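Local coordinates for tudor and KH domain-containing protein homolog (Bombyx mori, PDB 5VQH) that takes part in primary piRNA biogenesis and transposon silencing during spermatogenesis, its Tudor domain recognising symmetrically dimethylated arginines of the Piwi proteins Siwi and Ago3, at residues 78-91 against 126-139. Numbering follows the deposited sequence.
Sequences VVAAVFRHDGRWYR and ELCELRADLLRLRF. With 2MR (n3, n4-dimethylarginine), chain C.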
loop_
_atom_site.group_PDB
_atom_site.type_symbol
_atom_site.label_atom_id
_atom_site.label_comp_id
_atom_site.label_asym_id
_atom_site.label_seq_id
_atom_site.Cartn_x
_atom_site.Cartn_y
_atom_site.Cartn_z
ATOM N N VAL A 78 14.246 3.952 -4.818
ATOM C CA VAL A 78 13.669 4.271 -3.504
ATOM C C VAL A 78 14.208 5.602 -2.965
ATOM O O VAL A 78 15.423 5.793 -2.877
ATOM C CB VAL A 78 13.943 3.156 -2.492
ATOM C CG1 VAL A 78 13.347 3.490 -1.145
ATOM C CG2 VAL A 78 13.441 1.814 -3.021
ATOM N N VAL A 79 13.285 6.482 -2.572
ATOM C CA VAL A 79 13.576 7.867 -2.216
ATOM C C VAL A 79 12.801 8.363 -0.967
ATOM O O VAL A 79 11.953 7.654 -0.401
ATOM C CB VAL A 79 13.188 8.778 -3.392
ATOM C CG1 VAL A 79 14.085 8.510 -4.609
ATOM C CG2 VAL A 79 11.704 8.580 -3.754
ATOM N N ALA A 80 13.087 9.576 -0.537
ATOM C CA ALA A 80 12.312 10.196 0.505
ATOM C C ALA A 80 11.307 11.089 -0.184
ATOM O O ALA A 80 11.694 11.798 -1.114
ATOM C CB ALA A 80 13.215 11.002 1.412
ATOM N N ALA A 81 10.039 11.065 0.251
ATOM C CA ALA A 81 8.990 11.868 -0.391
ATOM C C ALA A 81 7.926 12.348 0.581
ATOM O O ALA A 81 7.453 11.602 1.415
ATOM C CB ALA A 81 8.306 11.077 -1.501
ATOM N N VAL A 82 7.516 13.590 0.425
ATOM C CA VAL A 82 6.457 14.112 1.227
ATOM C C VAL A 82 5.168 13.503 0.720
ATOM O O VAL A 82 5.059 13.189 -0.427
ATOM C CB VAL A 82 6.408 15.647 1.131
ATOM C CG1 VAL A 82 5.103 16.188 1.706
ATOM C CG2 VAL A 82 7.648 16.261 1.805
ATOM N N PHE A 83 4.229 13.298 1.618
ATOM C CA PHE A 83 2.874 12.904 1.290
ATOM C C PHE A 83 2.038 14.174 1.367
ATOM O O PHE A 83 2.012 14.832 2.395
ATOM C CB PHE A 83 2.409 11.924 2.327
ATOM C CG PHE A 83 1.020 11.411 2.143
ATOM C CD1 PHE A 83 0.602 10.876 0.940
ATOM C CD2 PHE A 83 0.149 11.358 3.233
ATOM C CE1 PHE A 83 -0.675 10.322 0.798
ATOM C CE2 PHE A 83 -1.120 10.815 3.095
ATOM C CZ PHE A 83 -1.534 10.287 1.864
ATOM N N ARG A 84 1.379 14.539 0.274
ATOM C CA ARG A 84 0.734 15.850 0.211
ATOM C C ARG A 84 -0.323 16.070 1.296
ATOM O O ARG A 84 -0.445 17.169 1.795
ATOM C CB ARG A 84 0.145 16.112 -1.179
ATOM C CG ARG A 84 -1.075 15.281 -1.564
ATOM C CD ARG A 84 -1.405 15.558 -3.031
ATOM N NE ARG A 84 -2.623 14.901 -3.541
ATOM C CZ ARG A 84 -3.850 15.438 -3.556
ATOM N NH1 ARG A 84 -4.083 16.649 -3.048
ATOM N NH2 ARG A 84 -4.867 14.746 -4.069
ATOM N N HIS A 85 -1.058 15.035 1.681
ATOM C CA HIS A 85 -2.126 15.212 2.675
ATOM C C HIS A 85 -1.708 15.439 4.121
ATOM O O HIS A 85 -2.541 15.890 4.887
ATOM C CB HIS A 85 -3.126 14.064 2.628
ATOM C CG HIS A 85 -3.834 13.957 1.319
ATOM N ND1 HIS A 85 -4.093 12.749 0.707
ATOM C CD2 HIS A 85 -4.312 14.913 0.486
ATOM C CE1 HIS A 85 -4.720 12.961 -0.436
ATOM N NE2 HIS A 85 -4.860 14.266 -0.597
ATOM N N ASP A 86 -0.469 15.142 4.515
ATOM C CA ASP A 86 -0.019 15.508 5.873
ATOM C C ASP A 86 1.310 16.246 5.960
ATOM O O ASP A 86 1.729 16.645 7.051
ATOM C CB ASP A 86 0.018 14.294 6.800
ATOM C CG ASP A 86 1.035 13.238 6.381
ATOM O OD1 ASP A 86 1.067 12.192 7.052
ATOM O OD2 ASP A 86 1.801 13.432 5.408
ATOM N N GLY A 87 1.978 16.432 4.831
ATOM C CA GLY A 87 3.284 17.074 4.836
ATOM C C GLY A 87 4.390 16.326 5.560
ATOM O O GLY A 87 5.370 16.919 5.898
ATOM N N ARG A 88 4.253 15.025 5.789
ATOM C CA ARG A 88 5.331 14.228 6.410
ATOM C C ARG A 88 6.129 13.402 5.369
ATOM O O ARG A 88 5.679 13.198 4.226
ATOM C CB ARG A 88 4.746 13.302 7.489
ATOM C CG ARG A 88 3.960 14.007 8.594
ATOM C CD ARG A 88 3.511 13.027 9.658
ATOM N NE ARG A 88 2.631 13.615 10.682
ATOM C CZ ARG A 88 1.291 13.584 10.669
ATOM N NH1 ARG A 88 0.614 13.027 9.665
ATOM N NH2 ARG A 88 0.606 14.125 11.672
ATOM N N TRP A 89 7.310 12.933 5.768
ATOM C CA TRP A 89 8.229 12.257 4.852
ATOM C C TRP A 89 8.119 10.746 4.943
ATOM O O TRP A 89 8.047 10.162 6.040
ATOM C CB TRP A 89 9.688 12.700 5.107
ATOM C CG TRP A 89 9.942 14.119 4.642
ATOM C CD1 TRP A 89 9.679 15.266 5.327
ATOM C CD2 TRP A 89 10.443 14.529 3.373
ATOM N NE1 TRP A 89 10.005 16.369 4.575
ATOM C CE2 TRP A 89 10.477 15.942 3.369
ATOM C CE3 TRP A 89 10.877 13.845 2.241
ATOM C CZ2 TRP A 89 10.912 16.665 2.286
ATOM C CZ3 TRP A 89 11.310 14.567 1.185
ATOM C CH2 TRP A 89 11.326 15.969 1.212
ATOM N N TYR A 90 8.150 10.112 3.771
ATOM C CA TYR A 90 7.900 8.682 3.636
ATOM C C TYR A 90 8.880 8.055 2.632
ATOM O O TYR A 90 9.530 8.729 1.819
ATOM C CB TYR A 90 6.439 8.454 3.223
ATOM C CG TYR A 90 5.455 8.947 4.253
ATOM C CD1 TYR A 90 5.139 8.171 5.342
ATOM C CD2 TYR A 90 4.856 10.203 4.159
ATOM C CE1 TYR A 90 4.254 8.611 6.312
ATOM C CE2 TYR A 90 3.971 10.660 5.132
ATOM C CZ TYR A 90 3.667 9.842 6.211
ATOM O OH TYR A 90 2.794 10.208 7.231
ATOM N N ARG A 91 9.002 6.751 2.721
ATOM C CA ARG A 91 9.793 6.007 1.807
ATOM C C ARG A 91 8.860 5.651 0.681
ATOM O O ARG A 91 7.774 5.086 0.923
ATOM C CB ARG A 91 10.329 4.737 2.456
ATOM C CG ARG A 91 11.129 4.988 3.707
ATOM C CD ARG A 91 11.773 3.731 4.310
ATOM N NE ARG A 91 10.870 2.660 4.735
ATOM C CZ ARG A 91 11.281 1.484 5.222
ATOM N NH1 ARG A 91 12.586 1.209 5.349
ATOM N NH2 ARG A 91 10.402 0.558 5.563
ATOM N N GLU A 126 10.824 17.973 -5.277
ATOM C CA GLU A 126 10.725 17.904 -3.835
ATOM C C GLU A 126 11.069 16.523 -3.270
ATOM O O GLU A 126 10.910 16.302 -2.081
ATOM C CB GLU A 126 9.328 18.356 -3.379
ATOM C CG GLU A 126 8.160 17.479 -3.853
ATOM C CD GLU A 126 6.813 18.090 -3.521
ATOM O OE1 GLU A 126 6.513 18.212 -2.309
ATOM O OE2 GLU A 126 6.062 18.448 -4.475
ATOM N N LEU A 127 11.538 15.600 -4.103
ATOM C CA LEU A 127 12.075 14.316 -3.612
ATOM C C LEU A 127 13.533 14.476 -3.127
ATOM O O LEU A 127 14.261 15.379 -3.584
ATOM C CB LEU A 127 12.019 13.236 -4.707
ATOM C CG LEU A 127 10.685 13.012 -5.434
ATOM C CD1 LEU A 127 10.880 12.105 -6.642
ATOM C CD2 LEU A 127 9.671 12.430 -4.483
ATOM N N CYS A 128 13.945 13.610 -2.199
ATOM C CA CYS A 128 15.288 13.637 -1.679
ATOM C C CYS A 128 15.870 12.262 -1.726
ATOM O O CYS A 128 15.130 11.290 -1.798
ATOM C CB CYS A 128 15.285 14.104 -0.235
ATOM S SG CYS A 128 15.007 15.862 -0.064
ATOM N N GLU A 129 17.194 12.167 -1.680
ATOM C CA GLU A 129 17.813 10.873 -1.572
ATOM C C GLU A 129 17.484 10.314 -0.185
ATOM O O GLU A 129 17.554 11.019 0.828
ATOM C CB GLU A 129 19.328 10.952 -1.738
ATOM C CG GLU A 129 20.032 9.580 -1.641
ATOM C CD GLU A 129 21.093 9.472 -0.526
ATOM O OE1 GLU A 129 21.618 10.517 -0.066
ATOM O OE2 GLU A 129 21.420 8.332 -0.109
ATOM N N LEU A 130 17.129 9.039 -0.165
ATOM C CA LEU A 130 16.920 8.317 1.083
ATOM C C LEU A 130 18.260 7.829 1.687
ATOM O O LEU A 130 18.941 7.017 1.113
ATOM C CB LEU A 130 15.953 7.135 0.874
ATOM C CG LEU A 130 15.519 6.423 2.162
ATOM C CD1 LEU A 130 14.738 7.347 3.112
ATOM C CD2 LEU A 130 14.728 5.162 1.881
ATOM N N ARG A 131 18.614 8.362 2.847
ATOM C CA ARG A 131 19.736 7.881 3.651
ATOM C C ARG A 131 19.671 6.369 3.862
ATOM O O ARG A 131 18.626 5.829 4.249
ATOM C CB ARG A 131 19.698 8.551 5.020
ATOM C CG ARG A 131 20.706 9.642 5.225
ATOM C CD ARG A 131 21.212 9.587 6.657
ATOM N NE ARG A 131 20.103 9.682 7.607
ATOM C CZ ARG A 131 20.102 9.181 8.844
ATOM N NH1 ARG A 131 19.036 9.335 9.624
ATOM N NH2 ARG A 131 21.162 8.524 9.310
ATOM N N ALA A 132 20.791 5.695 3.647
ATOM C CA ALA A 132 20.793 4.241 3.557
ATOM C C ALA A 132 20.295 3.503 4.809
ATOM O O ALA A 132 19.697 2.441 4.699
ATOM C CB ALA A 132 22.188 3.748 3.166
ATOM N N ASP A 133 20.533 4.044 5.995
ATOM C CA ASP A 133 20.067 3.373 7.213
ATOM C C ASP A 133 18.531 3.356 7.343
ATOM O O ASP A 133 17.953 2.520 8.063
ATOM C CB ASP A 133 20.699 3.987 8.465
ATOM C CG ASP A 133 20.240 5.390 8.711
ATOM O OD1 ASP A 133 20.336 6.196 7.778
ATOM O OD2 ASP A 133 19.790 5.703 9.839
ATOM N N LEU A 134 17.865 4.250 6.628
ATOM C CA LEU A 134 16.424 4.264 6.641
ATOM C C LEU A 134 15.796 3.097 5.861
ATOM O O LEU A 134 14.585 2.911 5.895
ATOM C CB LEU A 134 15.944 5.579 6.112
ATOM C CG LEU A 134 16.534 6.776 6.867
ATOM C CD1 LEU A 134 16.186 8.037 6.107
ATOM C CD2 LEU A 134 16.021 6.901 8.303
ATOM N N LEU A 135 16.603 2.313 5.163
ATOM C CA LEU A 135 16.087 1.117 4.501
ATOM C C LEU A 135 15.980 -0.125 5.404
ATOM O O LEU A 135 15.474 -1.181 4.969
ATOM C CB LEU A 135 16.991 0.752 3.329
ATOM C CG LEU A 135 17.051 1.754 2.198
ATOM C CD1 LEU A 135 18.281 1.512 1.347
ATOM C CD2 LEU A 135 15.797 1.598 1.370
ATOM N N ARG A 136 16.474 -0.020 6.628
ATOM C CA ARG A 136 16.549 -1.176 7.476
ATOM C C ARG A 136 15.195 -1.810 7.712
ATOM O O ARG A 136 15.048 -2.994 7.548
ATOM C CB ARG A 136 17.158 -0.827 8.823
ATOM C CG ARG A 136 18.658 -0.618 8.793
ATOM C CD ARG A 136 19.108 -0.157 10.171
ATOM N NE ARG A 136 20.469 0.372 10.174
ATOM C CZ ARG A 136 20.973 1.150 11.134
ATOM N NH1 ARG A 136 20.229 1.515 12.180
ATOM N NH2 ARG A 136 22.230 1.579 11.042
ATOM N N LEU A 137 14.214 -1.024 8.119
ATOM C CA LEU A 137 12.924 -1.601 8.412
ATOM C C LEU A 137 12.225 -2.110 7.138
ATOM O O LEU A 137 12.214 -1.463 6.096
ATOM C CB LEU A 137 12.070 -0.597 9.157
ATOM C CG LEU A 137 10.612 -0.999 9.375
ATOM C CD1 LEU A 137 10.560 -2.109 10.393
ATOM C CD2 LEU A 137 9.784 0.186 9.845
ATOM N N ARG A 138 11.656 -3.294 7.237
ATOM C CA ARG A 138 11.023 -3.960 6.100
ATOM C C ARG A 138 9.950 -3.042 5.520
ATOM O O ARG A 138 9.331 -2.237 6.235
ATOM C CB ARG A 138 10.430 -5.317 6.571
ATOM C CG ARG A 138 9.601 -6.080 5.549
ATOM C CD ARG A 138 9.010 -7.344 6.172
ATOM N NE ARG A 138 8.087 -7.021 7.275
ATOM C CZ ARG A 138 6.772 -6.934 7.138
ATOM N NH1 ARG A 138 6.205 -7.142 5.944
ATOM N NH2 ARG A 138 6.020 -6.628 8.182
ATOM N N PHE A 139 9.724 -3.137 4.222
ATOM C CA PHE A 139 8.656 -2.320 3.637
ATOM C C PHE A 139 7.301 -2.869 4.098
ATOM O O PHE A 139 6.985 -4.024 3.866
ATOM C CB PHE A 139 8.774 -2.285 2.119
ATOM C CG PHE A 139 10.027 -1.600 1.623
ATOM C CD1 PHE A 139 10.495 -0.444 2.223
ATOM C CD2 PHE A 139 10.713 -2.100 0.527
ATOM C CE1 PHE A 139 11.633 0.175 1.757
ATOM C CE2 PHE A 139 11.848 -1.476 0.037
ATOM C CZ PHE A 139 12.312 -0.328 0.654
HETATM N N 2MR C . -2.131 10.013 9.261
HETATM C CA 2MR C . -1.704 10.784 8.079
HETATM C CB 2MR C . -1.210 9.820 7.006
HETATM C CG 2MR C . -0.233 8.774 7.541
HETATM C CD 2MR C . 0.593 8.307 6.357
HETATM N NE 2MR C . -0.267 7.636 5.414
HETATM C CZ 2MR C . 0.155 7.353 4.202
HETATM N NH1 2MR C . 1.308 7.713 3.877
HETATM C CQ1 2MR C . 1.942 7.479 2.598
HETATM N NH2 2MR C . -0.626 6.709 3.334
HETATM C CQ2 2MR C . -1.986 6.284 3.631
HETATM C C 2MR C . -2.763 11.682 7.453
HETATM O O 2MR C . -2.626 12.176 6.317
HETATM O OXT 2MR C . -3.803 11.970 8.054
HETATM O O HOH W 1 8.888 14.956 -1.616
#
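Arg-91 sends its guanidinium toward the 3-10 segment 132-135 and the loop after it, and meets three backbone carbonyls there. Its NH1 donates to Leu-134 O at 2.7 Å, in that carbonyl's plane, and also to Leu-137 O, which NH2 grips as well from 2.8 Å, so one oxygen takes both terminal nitrogens end-on; a weak bond runs from NH2 to Arg-138 O. A bend at chi3 (-61°) turns the head toward these oxygens, and NE is left to a salt bridge with Asp-115. The CD1-CE1 side of Phe-139 comes over one guanidinium face, CD1 3.5 Å from Arg-91 NH2, with ring and guanidinium steeply inclined (70°). An alanine in place of Arg-91 would probably leave the carbonyls of Leu-134 and Leu-137 without their donors and the loop less firmly held. Beside it, Leu-130 CD2 packs 3.7 Å from Val-78 CG1, a methyl that Leu-135 CD2 also reaches; with CG anti to its backbone N (chi1 -172°), Leu-130 can also touch the aliphatic part of Arg-91. Further along, Ala-80 and Cys-128 form an antiparallel hydrogen-bonded pair, Ala-80 N to Cys-128 O 2.9 Å, adding 128-129 to the edge of the Tudor sheet. Cys-128 SG meets the Trp-89 ring obliquely, 3.9 Å from CH2. In the same hairpin as Trp-89, Phe-83 and Tyr-90 each offer one ring face to the dimethylarginine. The chemistry is thus divided: sheet pairing and apolar contacts join the strands, and a guanidinium whose charge is probably balanced by Asp-115 satisfies carbonyls of an irregular segment.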